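Local coordinates for protein arginine kinase (Anthopleura japonica, PDB 4RF6) that catalyses the reversible transfer of a phosphoryl group from ATP to L-arginine, giving phosphoarginine and ADP, in a monomer that carries two tandem kinase repeats, at residues A[106-116]-A[339-349]. Numbering follows the deposited sequence.
Sequences HNSDMNPAHVK and RLGLSEVQCVQ
Q349 reaches K116 because its CG lies anti to the backbone N (chi1 -160°) and the chain then bends at chi2. Its amide grips the K116 backbone at two points. Q349 OE1 accepts from K116 N at 2.8 Å, in the carbonyl plane and on a lone pair. Q349 NE2 donates to K116 O at 2.9 Å, from above that carbonyl's plane. The E344 side chain also bends at chi2 (82°). This brings E344 OE1 to D109 N at 2.8 Å, an almost straight bond. E344 OE2 forms a salt bridge with R136. A water also sits between H106 NE2, S108 OG and E344 OE2, but its distances to the last two are too short to be trusted. S108 OG is hydrogen-bonded to H268. M110 SD lies 3.5 Å from E344 CG, the two side chains crossing at about a right angle. Helix 344-370 starts here, just after strand 331-336 of the antiparallel sheet in the first kinase repeat. S343 is its N-cap and forms a capping box with Q346. Segment 106-116 belongs to the loop between helix 86-96 and strand 127-136, and it runs past this helix start. H106 takes G341 N on ND1 at 3.1 Å, within the ring plane. V345 points into the loop. Its CG2 touches the D109 carboxylate, and V345 CG1 lies 3.9 Å from V115 CG2. D109 OD1 closes an Asx turn with N111 N. D109 OD2 receives H114 ND1 on its syn lone pair at 2.9 Å, which ties down the carboxylate beside V345. A second water links D109 OD2 to S343 OG. V115 CG1 also packs on V348, whose side chain lies against I132, a predicted ATP-site residue.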
loop_
_atom_site.group_PDB
_atom_site.type_symbol
_atom_site.label_atom_id
_atom_site.label_comp_id
_atom_site.label_asym_id
_atom_site.label_seq_id
_atom_site.Cartn_x
_atom_site.Cartn_y
_atom_site.Cartn_z
ATOM N N HIS A 106 -19.636 20.719 23.420
ATOM C CA HIS A 106 -18.683 19.804 22.796
ATOM C C HIS A 106 -17.298 19.934 23.438
ATOM O O HIS A 106 -16.849 21.044 23.735
ATOM C CB HIS A 106 -18.602 20.091 21.293
ATOM C CG HIS A 106 -17.545 19.307 20.574
ATOM N ND1 HIS A 106 -17.776 18.054 20.041
ATOM C CD2 HIS A 106 -16.256 19.605 20.285
ATOM C CE1 HIS A 106 -16.673 17.614 19.461
ATOM N NE2 HIS A 106 -15.734 18.535 19.598
ATOM N N ASN A 107 -16.625 18.809 23.660
ATOM C CA ASN A 107 -15.256 18.856 24.158
ATOM C C ASN A 107 -14.238 18.343 23.141
ATOM O O ASN A 107 -14.373 17.237 22.619
ATOM C CB ASN A 107 -15.126 18.102 25.485
ATOM C CG ASN A 107 -15.928 18.746 26.598
ATOM O OD1 ASN A 107 -15.504 19.741 27.187
ATOM N ND2 ASN A 107 -17.096 18.187 26.887
ATOM N N SER A 108 -13.229 19.164 22.860
ATOM C CA SER A 108 -12.148 18.792 21.956
ATOM C C SER A 108 -11.023 18.134 22.743
ATOM O O SER A 108 -10.837 18.436 23.920
ATOM C CB SER A 108 -11.614 20.029 21.247
ATOM O OG SER A 108 -12.647 20.713 20.573
ATOM N N ASP A 109 -10.279 17.242 22.094
ATOM C CA ASP A 109 -9.130 16.599 22.724
ATOM C C ASP A 109 -8.181 16.081 21.652
ATOM O O ASP A 109 -8.435 15.053 21.015
ATOM C CB ASP A 109 -9.569 15.471 23.670
ATOM C CG ASP A 109 -8.404 14.847 24.428
ATOM O OD1 ASP A 109 -7.258 15.331 24.284
ATOM O OD2 ASP A 109 -8.646 13.872 25.175
ATOM N N MET A 110 -7.086 16.810 21.468
ATOM C CA MET A 110 -6.078 16.469 20.477
ATOM C C MET A 110 -4.771 16.035 21.139
ATOM O O MET A 110 -3.686 16.303 20.619
ATOM C CB MET A 110 -5.835 17.652 19.538
ATOM C CG MET A 110 -6.928 17.852 18.499
ATOM S SD MET A 110 -6.975 16.527 17.278
ATOM C CE MET A 110 -5.497 16.903 16.345
ATOM N N ASN A 111 -4.880 15.370 22.287
ATOM C CA ASN A 111 -3.719 14.778 22.945
ATOM C C ASN A 111 -3.649 13.286 22.641
ATOM O O ASN A 111 -4.375 12.491 23.242
ATOM C CB ASN A 111 -3.764 15.005 24.461
ATOM C CG ASN A 111 -2.457 14.641 25.147
ATOM O OD1 ASN A 111 -1.690 13.810 24.658
ATOM N ND2 ASN A 111 -2.199 15.265 26.289
ATOM N N PRO A 112 -2.752 12.902 21.718
ATOM C CA PRO A 112 -2.616 11.517 21.253
ATOM C C PRO A 112 -2.237 10.550 22.368
ATOM O O PRO A 112 -2.463 9.353 22.225
ATOM C CB PRO A 112 -1.477 11.605 20.230
ATOM C CG PRO A 112 -0.696 12.806 20.631
ATOM C CD PRO A 112 -1.725 13.779 21.128
ATOM N N ALA A 113 -1.667 11.058 23.457
ATOM C CA ALA A 113 -1.295 10.214 24.594
ATOM C C ALA A 113 -2.524 9.693 25.345
ATOM O O ALA A 113 -2.421 8.775 26.162
ATOM C CB ALA A 113 -0.373 10.969 25.537
ATOM N N HIS A 114 -3.682 10.295 25.082
ATOM C CA HIS A 114 -4.931 9.854 25.698
ATOM C C HIS A 114 -5.506 8.643 24.966
ATOM O O HIS A 114 -6.457 8.004 25.433
ATOM C CB HIS A 114 -5.954 10.993 25.721
ATOM C CG HIS A 114 -5.613 12.095 26.675
ATOM N ND1 HIS A 114 -6.422 13.195 26.862
ATOM C CD2 HIS A 114 -4.551 12.262 27.501
ATOM C CE1 HIS A 114 -5.871 13.996 27.757
ATOM N NE2 HIS A 114 -4.737 13.452 28.160
ATOM N N VAL A 115 -4.919 8.335 23.812
ATOM C CA VAL A 115 -5.328 7.178 23.024
ATOM C C VAL A 115 -4.474 5.964 23.379
ATOM O O VAL A 115 -3.248 6.050 23.438
ATOM C CB VAL A 115 -5.251 7.471 21.505
ATOM C CG1 VAL A 115 -5.323 6.183 20.695
ATOM C CG2 VAL A 115 -6.362 8.436 21.093
ATOM N N LYS A 116 -5.130 4.837 23.628
ATOM C CA LYS A 116 -4.422 3.599 23.924
ATOM C C LYS A 116 -4.635 2.650 22.754
ATOM O O LYS A 116 -5.678 2.002 22.649
ATOM C CB LYS A 116 -4.946 2.983 25.223
ATOM C CG LYS A 116 -4.983 3.959 26.401
ATOM C CD LYS A 116 -3.615 4.599 26.629
ATOM C CE LYS A 116 -3.547 5.368 27.949
ATOM N NZ LYS A 116 -4.181 6.718 27.877
ATOM N N ARG A 339 -19.225 13.477 14.914
ATOM C CA ARG A 339 -18.208 14.523 15.028
ATOM C C ARG A 339 -18.526 15.519 16.142
ATOM O O ARG A 339 -17.640 16.226 16.635
ATOM C CB ARG A 339 -18.082 15.294 13.714
ATOM C CG ARG A 339 -17.588 14.475 12.545
ATOM C CD ARG A 339 -17.372 15.348 11.319
ATOM N NE ARG A 339 -16.818 14.572 10.219
ATOM C CZ ARG A 339 -17.529 14.117 9.193
ATOM N NH1 ARG A 339 -18.827 14.380 9.115
ATOM N NH2 ARG A 339 -16.935 13.407 8.238
ATOM N N LEU A 340 -19.798 15.598 16.513
ATOM C CA LEU A 340 -20.220 16.479 17.597
ATOM C C LEU A 340 -20.623 15.659 18.809
ATOM O O LEU A 340 -21.463 14.757 18.707
ATOM C CB LEU A 340 -21.389 17.368 17.160
ATOM C CG LEU A 340 -21.026 18.696 16.495
ATOM C CD1 LEU A 340 -22.256 19.372 15.893
ATOM C CD2 LEU A 340 -20.352 19.611 17.503
ATOM N N GLY A 341 -20.015 15.957 19.955
ATOM C CA GLY A 341 -20.389 15.294 21.193
ATOM C C GLY A 341 -19.375 14.257 21.629
ATOM O O GLY A 341 -19.557 13.595 22.652
ATOM N N LEU A 342 -18.312 14.105 20.842
ATOM C CA LEU A 342 -17.199 13.240 21.222
ATOM C C LEU A 342 -15.903 13.900 20.790
ATOM O O LEU A 342 -15.875 14.634 19.802
ATOM C CB LEU A 342 -17.334 11.841 20.611
ATOM C CG LEU A 342 -16.875 11.605 19.170
ATOM C CD1 LEU A 342 -16.913 10.120 18.843
ATOM C CD2 LEU A 342 -17.729 12.383 18.183
ATOM N N SER A 343 -14.833 13.666 21.539
ATOM C CA SER A 343 -13.564 14.307 21.232
ATOM C C SER A 343 -12.863 13.583 20.088
ATOM O O SER A 343 -13.266 12.481 19.704
ATOM C CB SER A 343 -12.663 14.322 22.465
ATOM O OG SER A 343 -12.263 13.010 22.816
ATOM N N GLU A 344 -11.824 14.207 19.541
ATOM C CA GLU A 344 -11.003 13.567 18.518
ATOM C C GLU A 344 -10.397 12.289 19.085
ATOM O O GLU A 344 -10.347 11.256 18.412
ATOM C CB GLU A 344 -9.896 14.509 18.052
ATOM C CG GLU A 344 -10.382 15.723 17.270
ATOM C CD GLU A 344 -10.862 16.846 18.165
ATOM O OE1 GLU A 344 -10.942 16.636 19.396
ATOM O OE2 GLU A 344 -11.157 17.939 17.632
ATOM N N VAL A 345 -9.945 12.368 20.333
ATOM C CA VAL A 345 -9.409 11.206 21.043
ATOM C C VAL A 345 -10.442 10.086 21.131
ATOM O O VAL A 345 -10.130 8.920 20.878
ATOM C CB VAL A 345 -8.923 11.587 22.457
ATOM C CG1 VAL A 345 -8.868 10.362 23.374
ATOM C CG2 VAL A 345 -7.563 12.260 22.385
ATOM N N GLN A 346 -11.670 10.448 21.490
ATOM C CA GLN A 346 -12.749 9.472 21.627
ATOM C C GLN A 346 -13.118 8.833 20.290
ATOM O O GLN A 346 -13.391 7.630 20.216
ATOM C CB GLN A 346 -13.980 10.117 22.263
ATOM C CG GLN A 346 -13.868 10.308 23.768
ATOM C CD GLN A 346 -15.074 11.011 24.367
ATOM O OE1 GLN A 346 -15.627 11.940 23.773
ATOM N NE2 GLN A 346 -15.488 10.569 25.549
ATOM N N CYS A 347 -13.126 9.642 19.237
ATOM C CA CYS A 347 -13.392 9.136 17.895
ATOM C C CYS A 347 -12.368 8.067 17.504
ATOM O O CYS A 347 -12.732 6.984 17.036
ATOM C CB CYS A 347 -13.388 10.284 16.879
ATOM S SG CYS A 347 -13.730 9.758 15.183
ATOM N N VAL A 348 -11.090 8.373 17.709
ATOM C CA VAL A 348 -10.011 7.432 17.403
ATOM C C VAL A 348 -10.098 6.156 18.248
ATOM O O VAL A 348 -9.884 5.048 17.744
ATOM C CB VAL A 348 -8.625 8.091 17.579
ATOM C CG1 VAL A 348 -7.521 7.078 17.403
ATOM C CG2 VAL A 348 -8.447 9.249 16.590
ATOM N N GLN A 349 -10.412 6.308 19.531
ATOM C CA GLN A 349 -10.482 5.150 20.418
ATOM C C GLN A 349 -11.646 4.240 20.031
ATOM O O GLN A 349 -11.507 3.012 20.025
ATOM C CB GLN A 349 -10.612 5.582 21.880
ATOM C CG GLN A 349 -10.221 4.495 22.886
ATOM C CD GLN A 349 -8.739 4.152 22.831
ATOM O OE1 GLN A 349 -7.892 4.936 23.257
ATOM N NE2 GLN A 349 -8.419 2.983 22.292
HETATM O O HOH W 1 -13.029 19.147 18.601
HETATM O O HOH W 2 -11.099 12.897 25.333
#